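Long-range contacts in OmpT protein (Vibrio cholerae serotype O1, PDB 6EHD), which probably acts as a general diffusion porin, a beta barrel that lets small solutes and ions cross the outer membrane: residues Ile205-Ile210 / Gly237-Ala242; Asp291-Gly296 / Ala308-Ser313. The protein carries 1 engineered substitution. All coordinates share one frame; numbering follows the deposited sequence.

Followed from the N terminus, the chain first meets interaction 1, where Ile205-Ile210 turns into strand 208-221 and Gly237-Ala242 belongs to the last part of strand 227-242; the contact joins the start of one barrel strand to the end of the next and closes their hairpin. Interaction 2 follows farther on: Asp291-Gly296 leaves strand 281-291, and Ala308-Ser313 returns to strand 314-324, so the contact shuts the extension between these two neighbouring barrel strands. The loops neither nest nor cross, since the first is complete before the second opens. Their centres lie 30 Å apart and their nearest atoms about 18 Å, without touching; each ties together its own pair of adjacent strands.

Interaction 1 of 2, residues Ile205-Ile210 / Gly237-Ala242; sequences IGDALI and GTYKVA. With C8E ((hydroxyethyloxy)tri(ethyloxy)octane), chain H.
The ring of Tyr239 carries Asp207 over one face: Asp207 CB stands 4.2 Å from the ring centroid and 21° off the normal, a CH-pi contact displaced toward the rim. Obliquely to the ring, Ala208 CB reaches Tyr239 CD2 at 3.6 Å, and O9 of the detergent C8E also approaches obliquely. Tyr239 CG, anti to the backbone N (chi1 -160°), starts the ring beside Asp207 O.

The backbone pairing is antiparallel, the strand axes 4.7 Å apart. Leu209 and Thr238 form the hydrogen-bonded pair, with Leu209 N to Thr238 O and the reverse bond Thr238 N to Leu209 O both 3.0 Å long; Ala208-Tyr239 and Ile210-Gly237 are non-hydrogen-bonded pairs. Beyond them, Lys240 N donates to Asp207 O in a nearly straight bond (171°), meeting the type II' turn Ile205-Ala208 that leads into the first strand. On the face of Leu209 and Thr238, the two side chains lie side by side, Thr238 OG1 3.5 Å from Leu209 CB, and both also touch Tyr99. The other face, with Ala208, Ile210 and Tyr239, meets C8E, whose C10 is 4.0 Å from Ile210 CD1.

Water links the polar groups: one molecule joins Asp207 O to Thr238 OG1, another joins Asp207 OD2 to Tyr239 OH. Asp207 O thus accepts from both Lys240 N and a water, and the phenol is tied to the turn by solvent while its ring packs on carbon.

Interaction 2 of 2, residues Asp291-Gly296 / Ala308-Ser313; sequences DGTTLG and ATKVDS. With C8E ((hydroxyethyloxy)tri(ethyloxy)octane), chain F.
Lys310 folds its aliphatic chain over Gly292, with Lys310 CG 3.7 Å from Gly292 O, and the bend at chi2 (-82°) turns CD forward along its own strand, towards Val311. The setting is an antiparallel strand pair in the extension between barrel strands 281-291 and 314-324, part of a small three-stranded sheet in which strand 293-299 lies between 304-307 and 309-311.

Four backbone bonds define the register. Gly292 and Val311 exchange a reciprocal pair, as do Thr294 and Thr309, and Thr293-Lys310 is the non-hydrogen-bonded pair between them. At Gly292 the backbone angles (phi 110°) would press a CB onto the carbonyl O of Asp291, and the chain bends sharply here.

On the Lys310 face, Thr293 OG1 meets Lys310 CG at 3.7 Å and the two side chains cross at about a right angle. On the other face, Thr294 CG2 touches Thr309 CG2 at 3.9 Å, and Thr294 CG2 also lies 3.7 Å from C19 of the detergent C8E. Thr294 OG1, anti to its backbone N (chi1 179°), accepts from Gly296 N in an ST turn at the next corner, where Gly296 O is bound by Arg109.

Asp291 OD1 takes a bond from Ser313 N, 2.9 Å long, on its anti side; Ser313 OG is itself bonded to Tyr289 OH. Asp312 OD1 lies near that carboxylate, and Lys310 NZ, beyond salt-bridge distance, would probably offset the repulsion. Val311 O is gripped twice, from opposite faces of its plane: by Gly292 N, and by Lys310 NZ, which stands well above the carbonyl plane with Lys310 NZ to Val311 O 2.7 Å.

Interaction 1 of 2, residues Ile205-Ile210 / Gly237-Ala242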
ATOM      1  N   ILE A 205      11.427  18.856   9.295  1.00 42.84           N
ATOM      2  CA  ILE A 205      12.316  19.992   9.699  1.00 53.05           C
ATOM      3  C   ILE A 205      12.642  20.820   8.445  1.00 45.51           C
ATOM      4  O   ILE A 205      13.470  20.397   7.611  1.00 37.50           O
ATOM      5  CB  ILE A 205      13.632  19.560  10.400  1.00 63.39           C
ATOM      6  CG1 ILE A 205      14.061  18.119   9.997  1.00 71.92           C
ATOM      7  CG2 ILE A 205      13.463  19.692  11.912  1.00 76.27           C
ATOM      8  CD1 ILE A 205      15.505  17.717  10.272  1.00 77.92           C
ATOM      9  N   GLY A 206      12.000  21.971   8.360  1.00 44.67           N
ATOM     10  CA  GLY A 206      12.153  22.892   7.234  1.00 48.42           C
ATOM     11  C   GLY A 206      11.680  22.269   5.928  1.00 41.86           C
ATOM     12  O   GLY A 206      10.526  21.871   5.778  1.00 39.07           O
ATOM     13  N   ASP A 207      12.576  22.226   4.961  1.00 34.04           N
ATOM     14  CA  ASP A 207      12.263  21.635   3.654  1.00 32.72           C
ATOM     15  C   ASP A 207      12.474  20.102   3.653  1.00 30.92           C
ATOM     16  O   ASP A 207      12.310  19.495   2.578  1.00 27.93           O
ATOM     17  CB  ASP A 207      13.198  22.269   2.588  1.00 32.46           C
ATOM     18  CG  ASP A 207      12.824  23.758   2.296  1.00 40.71           C
ATOM     19  OD1 ASP A 207      11.649  24.041   2.270  1.00 40.12           O
ATOM     20  OD2 ASP A 207      13.724  24.547   2.097  1.00 43.31           O
ATOM     21  N   ALA A 208      12.830  19.502   4.811  1.00 29.89           N
ATOM     22  CA  ALA A 208      13.144  18.050   4.904  1.00 30.91           C
ATOM     23  C   ALA A 208      12.068  17.256   5.606  1.00 29.82           C
ATOM     24  O   ALA A 208      11.410  17.758   6.570  1.00 29.22           O
ATOM     25  CB  ALA A 208      14.517  17.809   5.569  1.00 37.39           C
ATOM     26  N   LEU A 209      11.904  15.980   5.190  1.00 27.15           N
ATOM     27  CA  LEU A 209      11.041  15.014   5.906  1.00 25.98           C
ATOM     28  C   LEU A 209      11.890  13.780   6.107  1.00 28.95           C
ATOM     29  O   LEU A 209      12.557  13.342   5.138  1.00 26.29           O
ATOM     30  CB  LEU A 209       9.810  14.684   5.058  1.00 26.19           C
ATOM     31  CG  LEU A 209       8.981  13.473   5.502  1.00 30.74           C
ATOM     32  CD1 LEU A 209       8.360  13.826   6.848  1.00 32.81           C
ATOM     33  CD2 LEU A 209       7.913  13.118   4.462  1.00 34.60           C
ATOM     34  N   ILE A 210      11.975  13.250   7.340  1.00 23.37           N
ATOM     35  CA  ILE A 210      12.696  11.929   7.541  1.00 23.47           C
ATOM     36  C   ILE A 210      11.772  10.962   8.246  1.00 24.14           C
ATOM     37  O   ILE A 210      11.097  11.334   9.231  1.00 24.06           O
ATOM     38  CB  ILE A 210      13.976  12.089   8.392  1.00 31.74           C
ATOM     39  CG1 ILE A 210      14.901  13.110   7.681  1.00 39.83           C
ATOM     40  CG2 ILE A 210      14.694  10.744   8.483  1.00 35.06           C
ATOM     41  CD1 ILE A 210      16.269  13.344   8.344  1.00 51.75           C
ATOM     42  N   GLY A 237      13.668   9.550   3.248  1.00 20.91           N
ATOM     43  CA  GLY A 237      13.443  11.007   3.350  1.00 22.55           C
ATOM     44  C   GLY A 237      13.156  11.702   2.037  1.00 22.68           C
ATOM     45  O   GLY A 237      13.406  11.145   0.948  1.00 21.10           O
ATOM     46  N   THR A 238      12.726  12.959   2.193  1.00 20.63           N
ATOM     47  CA  THR A 238      12.496  13.845   1.025  1.00 21.27           C
ATOM     48  C   THR A 238      13.037  15.206   1.315  1.00 23.68           C
ATOM     49  O   THR A 238      13.127  15.622   2.503  1.00 23.60           O
ATOM     50  CB  THR A 238      10.990  13.951   0.672  1.00 21.77           C
ATOM     51  OG1 THR A 238      10.254  14.724   1.622  1.00 23.49           O
ATOM     52  CG2 THR A 238      10.293  12.604   0.444  1.00 24.65           C
ATOM     53  N   TYR A 239      13.385  15.940   0.263  1.00 22.83           N
ATOM     54  CA  TYR A 239      13.931  17.300   0.440  1.00 22.52           C
ATOM     55  C   TYR A 239      13.459  18.180  -0.707  1.00 24.48           C
ATOM     56  O   TYR A 239      13.757  17.875  -1.875  1.00 24.03           O
ATOM     57  CB  TYR A 239      15.434  17.318   0.499  1.00 23.73           C
ATOM     58  CG  TYR A 239      15.987  18.578   1.151  1.00 27.42           C
ATOM     59  CD1 TYR A 239      16.202  19.779   0.396  1.00 28.99           C
ATOM     60  CD2 TYR A 239      16.273  18.624   2.515  1.00 33.43           C
ATOM     61  CE1 TYR A 239      16.672  20.962   1.015  1.00 31.20           C
ATOM     62  CE2 TYR A 239      16.700  19.817   3.124  1.00 36.03           C
ATOM     63  CZ  TYR A 239      16.907  20.970   2.350  1.00 35.87           C
ATOM     64  OH  TYR A 239      17.344  22.118   2.962  1.00 42.09           O
ATOM     65  N   LYS A 240      12.770  19.280  -0.357  1.00 24.62           N
ATOM     66  CA  LYS A 240      12.311  20.266  -1.381  1.00 28.88           C
ATOM     67  C   LYS A 240      13.481  21.202  -1.746  1.00 32.58           C
ATOM     68  O   LYS A 240      13.832  22.090  -0.939  1.00 34.25           O
ATOM     69  CB  LYS A 240      11.150  21.060  -0.712  1.00 37.10           C
ATOM     70  CG  LYS A 240      10.421  22.070  -1.573  1.00 50.86           C
ATOM     71  CD  LYS A 240       9.019  22.408  -1.040  1.00 58.62           C
ATOM     72  CE  LYS A 240       8.105  22.839  -2.170  1.00 68.47           C
ATOM     73  NZ  LYS A 240       7.004  23.699  -1.659  1.00 76.26           N
ATOM     74  N   VAL A 241      14.114  20.949  -2.885  1.00 29.92           N
ATOM     75  CA  VAL A 241      15.259  21.715  -3.355  1.00 35.29           C
ATOM     76  C   VAL A 241      14.886  22.998  -4.123  1.00 43.95           C
ATOM     77  O   VAL A 241      15.795  23.809  -4.393  1.00 45.59           O
ATOM     78  CB  VAL A 241      16.239  20.900  -4.192  1.00 36.57           C
ATOM     79  CG1 VAL A 241      16.836  19.771  -3.371  1.00 37.16           C
ATOM     80  CG2 VAL A 241      15.602  20.318  -5.479  1.00 36.74           C
ATOM     81  N   ALA A 242      13.619  23.099  -4.538  1.00 41.33           N
ATOM     82  CA  ALA A 242      12.999  24.287  -5.184  1.00 44.41           C
ATOM     83  C   ALA A 242      11.487  24.149  -5.112  1.00 42.94           C
ATOM     84  O   ALA A 242      10.970  23.123  -4.759  1.00 38.63           O
ATOM     85  CB  ALA A 242      13.471  24.460  -6.615  1.00 44.08           C
TER
HETATM   86  C1  C8E H 407      19.824  23.596   6.024  1.00 77.36           C
HETATM   87  C2  C8E H 407      20.359  22.392   6.779  1.00 73.95           C
HETATM   88  C3  C8E H 407      19.221  21.630   7.455  1.00 81.61           C
HETATM   89  C4  C8E H 407      19.509  20.134   7.660  1.00 80.28           C
HETATM   90  C5  C8E H 407      18.328  19.259   7.232  1.00 76.61           C
HETATM   91  C6  C8E H 407      18.762  17.810   7.020  1.00 72.45           C
HETATM   92  C7  C8E H 407      19.418  17.598   5.657  1.00 68.22           C
HETATM   93  C8  C8E H 407      19.679  16.128   5.345  1.00 69.06           C
HETATM   94  O9  C8E H 407      18.699  15.608   4.421  1.00 71.39           O
HETATM   95  C10 C8E H 407      17.466  15.188   5.016  1.00 58.95           C
HETATM   96  C11 C8E H 407      16.627  14.275   4.109  1.00 50.74           C
HETATM   97  O12 C8E H 407      17.246  14.104   2.853  1.00 51.71           O
HETATM   98  C13 C8E H 407      16.539  13.378   1.823  1.00 39.32           C
HETATM   99  C14 C8E H 407      17.548  13.049   0.758  1.00 43.09           C
HETATM  100  O15 C8E H 407      17.033  13.174  -0.536  1.00 43.52           O
HETATM  101  C16 C8E H 407      18.012  13.094  -1.605  1.00 41.00           C
HETATM  102  O   HOH W   1      10.375  17.502   1.745  1.00 28.38           O
HETATM  103  O   HOH W   2      15.632  22.987   5.452  1.00 46.37           O
HETATM  104  O   HOH W   3      16.486  24.208   1.696  1.00 56.75           O

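Interaction 2 of 2, residues Asp291-Gly296 / Ala308-Ser313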
ATOM      1  N   ASP A 291      19.025  -6.437  -3.738  1.00 28.67           N
ATOM      2  CA  ASP A 291      19.882  -7.660  -3.552  1.00 30.80           C
ATOM      3  C   ASP A 291      19.272  -8.539  -2.494  1.00 31.57           C
ATOM      4  O   ASP A 291      19.115  -8.091  -1.329  1.00 30.13           O
ATOM      5  CB  ASP A 291      21.278  -7.231  -3.169  1.00 29.60           C
ATOM      6  CG  ASP A 291      22.310  -8.406  -3.244  1.00 39.90           C
ATOM      7  OD1 ASP A 291      22.303  -9.112  -4.233  1.00 33.73           O
ATOM      8  OD2 ASP A 291      22.998  -8.621  -2.269  1.00 38.19           O
ATOM      9  N   GLY A 292      18.956  -9.795  -2.858  1.00 30.02           N
ATOM     10  CA  GLY A 292      18.435 -10.744  -1.912  1.00 29.24           C
ATOM     11  C   GLY A 292      17.018 -11.093  -2.114  1.00 28.33           C
ATOM     12  O   GLY A 292      16.496 -11.012  -3.259  1.00 32.04           O
ATOM     13  N   THR A 293      16.349 -11.453  -1.017  1.00 27.67           N
ATOM     14  CA  THR A 293      15.011 -12.015  -1.010  1.00 28.12           C
ATOM     15  C   THR A 293      13.866 -11.066  -0.571  1.00 31.91           C
ATOM     16  O   THR A 293      14.103 -10.297   0.372  1.00 30.53           O
ATOM     17  CB  THR A 293      15.041 -13.203  -0.028  1.00 34.19           C
ATOM     18  OG1 THR A 293      15.940 -14.215  -0.565  1.00 35.66           O
ATOM     19  CG2 THR A 293      13.677 -13.808   0.188  1.00 32.58           C
ATOM     20  N   THR A 294      12.708 -11.135  -1.240  1.00 27.31           N
ATOM     21  CA  THR A 294      11.394 -10.698  -0.693  1.00 29.31           C
ATOM     22  C   THR A 294      10.405 -11.822  -0.759  1.00 29.42           C
ATOM     23  O   THR A 294      10.423 -12.538  -1.801  1.00 32.39           O
ATOM     24  CB  THR A 294      10.847  -9.408  -1.380  1.00 26.24           C
ATOM     25  OG1 THR A 294       9.576  -9.038  -0.838  1.00 27.51           O
ATOM     26  CG2 THR A 294      10.638  -9.576  -2.891  1.00 29.85           C
ATOM     27  N   LEU A 295       9.545 -11.990   0.273  1.00 27.04           N
ATOM     28  CA  LEU A 295       8.366 -12.868   0.206  1.00 28.78           C
ATOM     29  C   LEU A 295       7.158 -12.268  -0.536  1.00 32.41           C
ATOM     30  O   LEU A 295       6.125 -12.901  -0.625  1.00 31.10           O
ATOM     31  CB  LEU A 295       7.967 -13.445   1.564  1.00 31.99           C
ATOM     32  CG  LEU A 295       9.159 -14.113   2.270  1.00 34.39           C
ATOM     33  CD1 LEU A 295       8.708 -14.618   3.628  1.00 35.99           C
ATOM     34  CD2 LEU A 295       9.762 -15.207   1.404  1.00 39.66           C
ATOM     35  N   GLY A 296       7.281 -11.008  -1.016  1.00 31.29           N
ATOM     36  CA  GLY A 296       6.200 -10.331  -1.778  1.00 28.91           C
ATOM     37  C   GLY A 296       5.989  -8.926  -1.167  1.00 30.11           C
ATOM     38  O   GLY A 296       6.058  -8.798   0.049  1.00 28.51           O
ATOM     39  N   ALA A 308       6.824 -13.077  -4.473  1.00 33.20           N
ATOM     40  CA  ALA A 308       8.047 -13.605  -3.880  1.00 35.38           C
ATOM     41  C   ALA A 308       9.150 -13.871  -4.888  1.00 39.91           C
ATOM     42  O   ALA A 308       8.905 -14.423  -5.969  1.00 38.69           O
ATOM     43  CB  ALA A 308       7.707 -14.865  -3.094  1.00 36.89           C
ATOM     44  N   THR A 309      10.352 -13.404  -4.595  1.00 38.00           N
ATOM     45  CA  THR A 309      11.487 -13.458  -5.556  1.00 40.54           C
ATOM     46  C   THR A 309      12.874 -13.275  -4.888  1.00 41.74           C
ATOM     47  O   THR A 309      12.994 -12.845  -3.736  1.00 38.30           O
ATOM     48  CB  THR A 309      11.319 -12.453  -6.747  1.00 47.61           C
ATOM     49  OG1 THR A 309      12.231 -12.812  -7.784  1.00 55.48           O
ATOM     50  CG2 THR A 309      11.630 -11.025  -6.391  1.00 44.71           C
ATOM     51  N   LYS A 310      13.922 -13.637  -5.614  1.00 37.45           N
ATOM     52  CA  LYS A 310      15.251 -13.417  -5.214  1.00 37.43           C
ATOM     53  C   LYS A 310      15.975 -12.762  -6.365  1.00 40.52           C
ATOM     54  O   LYS A 310      15.860 -13.213  -7.509  1.00 40.50           O
ATOM     55  CB  LYS A 310      15.939 -14.732  -4.819  1.00 43.11           C
ATOM     56  CG  LYS A 310      17.217 -14.533  -4.028  1.00 51.41           C
ATOM     57  CD  LYS A 310      18.478 -14.220  -4.822  1.00 65.42           C
ATOM     58  CE  LYS A 310      19.665 -13.995  -3.878  1.00 73.60           C
ATOM     59  NZ  LYS A 310      20.666 -12.957  -4.296  1.00 64.90           N
ATOM     60  N   VAL A 311      16.733 -11.702  -6.076  1.00 35.78           N
ATOM     61  CA  VAL A 311      17.514 -11.006  -7.120  1.00 38.20           C
ATOM     62  C   VAL A 311      18.947 -10.877  -6.676  1.00 36.95           C
ATOM     63  O   VAL A 311      19.250 -10.923  -5.476  1.00 36.23           O
ATOM     64  CB  VAL A 311      16.911  -9.607  -7.509  1.00 43.14           C
ATOM     65  CG1 VAL A 311      15.434  -9.739  -7.866  1.00 40.64           C
ATOM     66  CG2 VAL A 311      17.111  -8.605  -6.396  1.00 40.63           C
ATOM     67  N   ASP A 312      19.839 -10.737  -7.645  1.00 36.01           N
ATOM     68  CA  ASP A 312      21.266 -10.603  -7.416  1.00 35.66           C
ATOM     69  C   ASP A 312      21.819  -9.314  -7.912  1.00 37.76           C
ATOM     70  O   ASP A 312      21.990  -9.138  -9.151  1.00 40.75           O
ATOM     71  CB  ASP A 312      21.921 -11.846  -8.185  1.00 44.45           C
ATOM     72  CG  ASP A 312      23.391 -11.845  -8.160  1.00 45.38           C
ATOM     73  OD1 ASP A 312      24.013 -11.136  -7.378  1.00 51.61           O
ATOM     74  OD2 ASP A 312      23.989 -12.554  -9.005  1.00 68.54           O
ATOM     75  N   SER A 313      22.105  -8.361  -7.016  1.00 35.21           N
ATOM     76  CA  SER A 313      22.686  -7.056  -7.394  1.00 35.74           C
ATOM     77  C   SER A 313      21.999  -6.420  -8.608  1.00 35.44           C
ATOM     78  O   SER A 313      22.662  -6.041  -9.575  1.00 34.81           O
ATOM     79  CB  SER A 313      24.214  -7.141  -7.651  1.00 45.70           C
ATOM     80  OG  SER A 313      24.848  -7.128  -6.404  1.00 55.87           O
TER
HETATM   81  O9  C8E F 405      10.592  -8.855 -10.488  1.00 73.42           O
HETATM   82  C10 C8E F 405      11.687  -7.970 -10.363  1.00 62.64           C
HETATM   83  C11 C8E F 405      11.184  -6.614  -9.911  1.00 61.81           C
HETATM   84  O12 C8E F 405      12.329  -5.897  -9.424  1.00 53.65           O
HETATM   85  C13 C8E F 405      11.999  -4.781  -8.609  1.00 46.55           C
HETATM   86  C14 C8E F 405      13.140  -4.236  -7.766  1.00 55.42           C
HETATM   87  O15 C8E F 405      13.748  -5.185  -6.839  1.00 56.76           O
HETATM   88  C16 C8E F 405      12.810  -5.583  -5.842  1.00 46.19           C
HETATM   89  C17 C8E F 405      13.284  -6.909  -5.328  1.00 54.71           C
HETATM   90  O18 C8E F 405      14.039  -6.608  -4.176  1.00 49.83           O
HETATM   91  C19 C8E F 405      13.488  -7.160  -2.994  1.00 51.62           C
HETATM   92  C20 C8E F 405      14.493  -8.205  -2.625  1.00 52.04           C
HETATM   93  O21 C8E F 405      15.634  -7.534  -2.112  1.00 51.13           O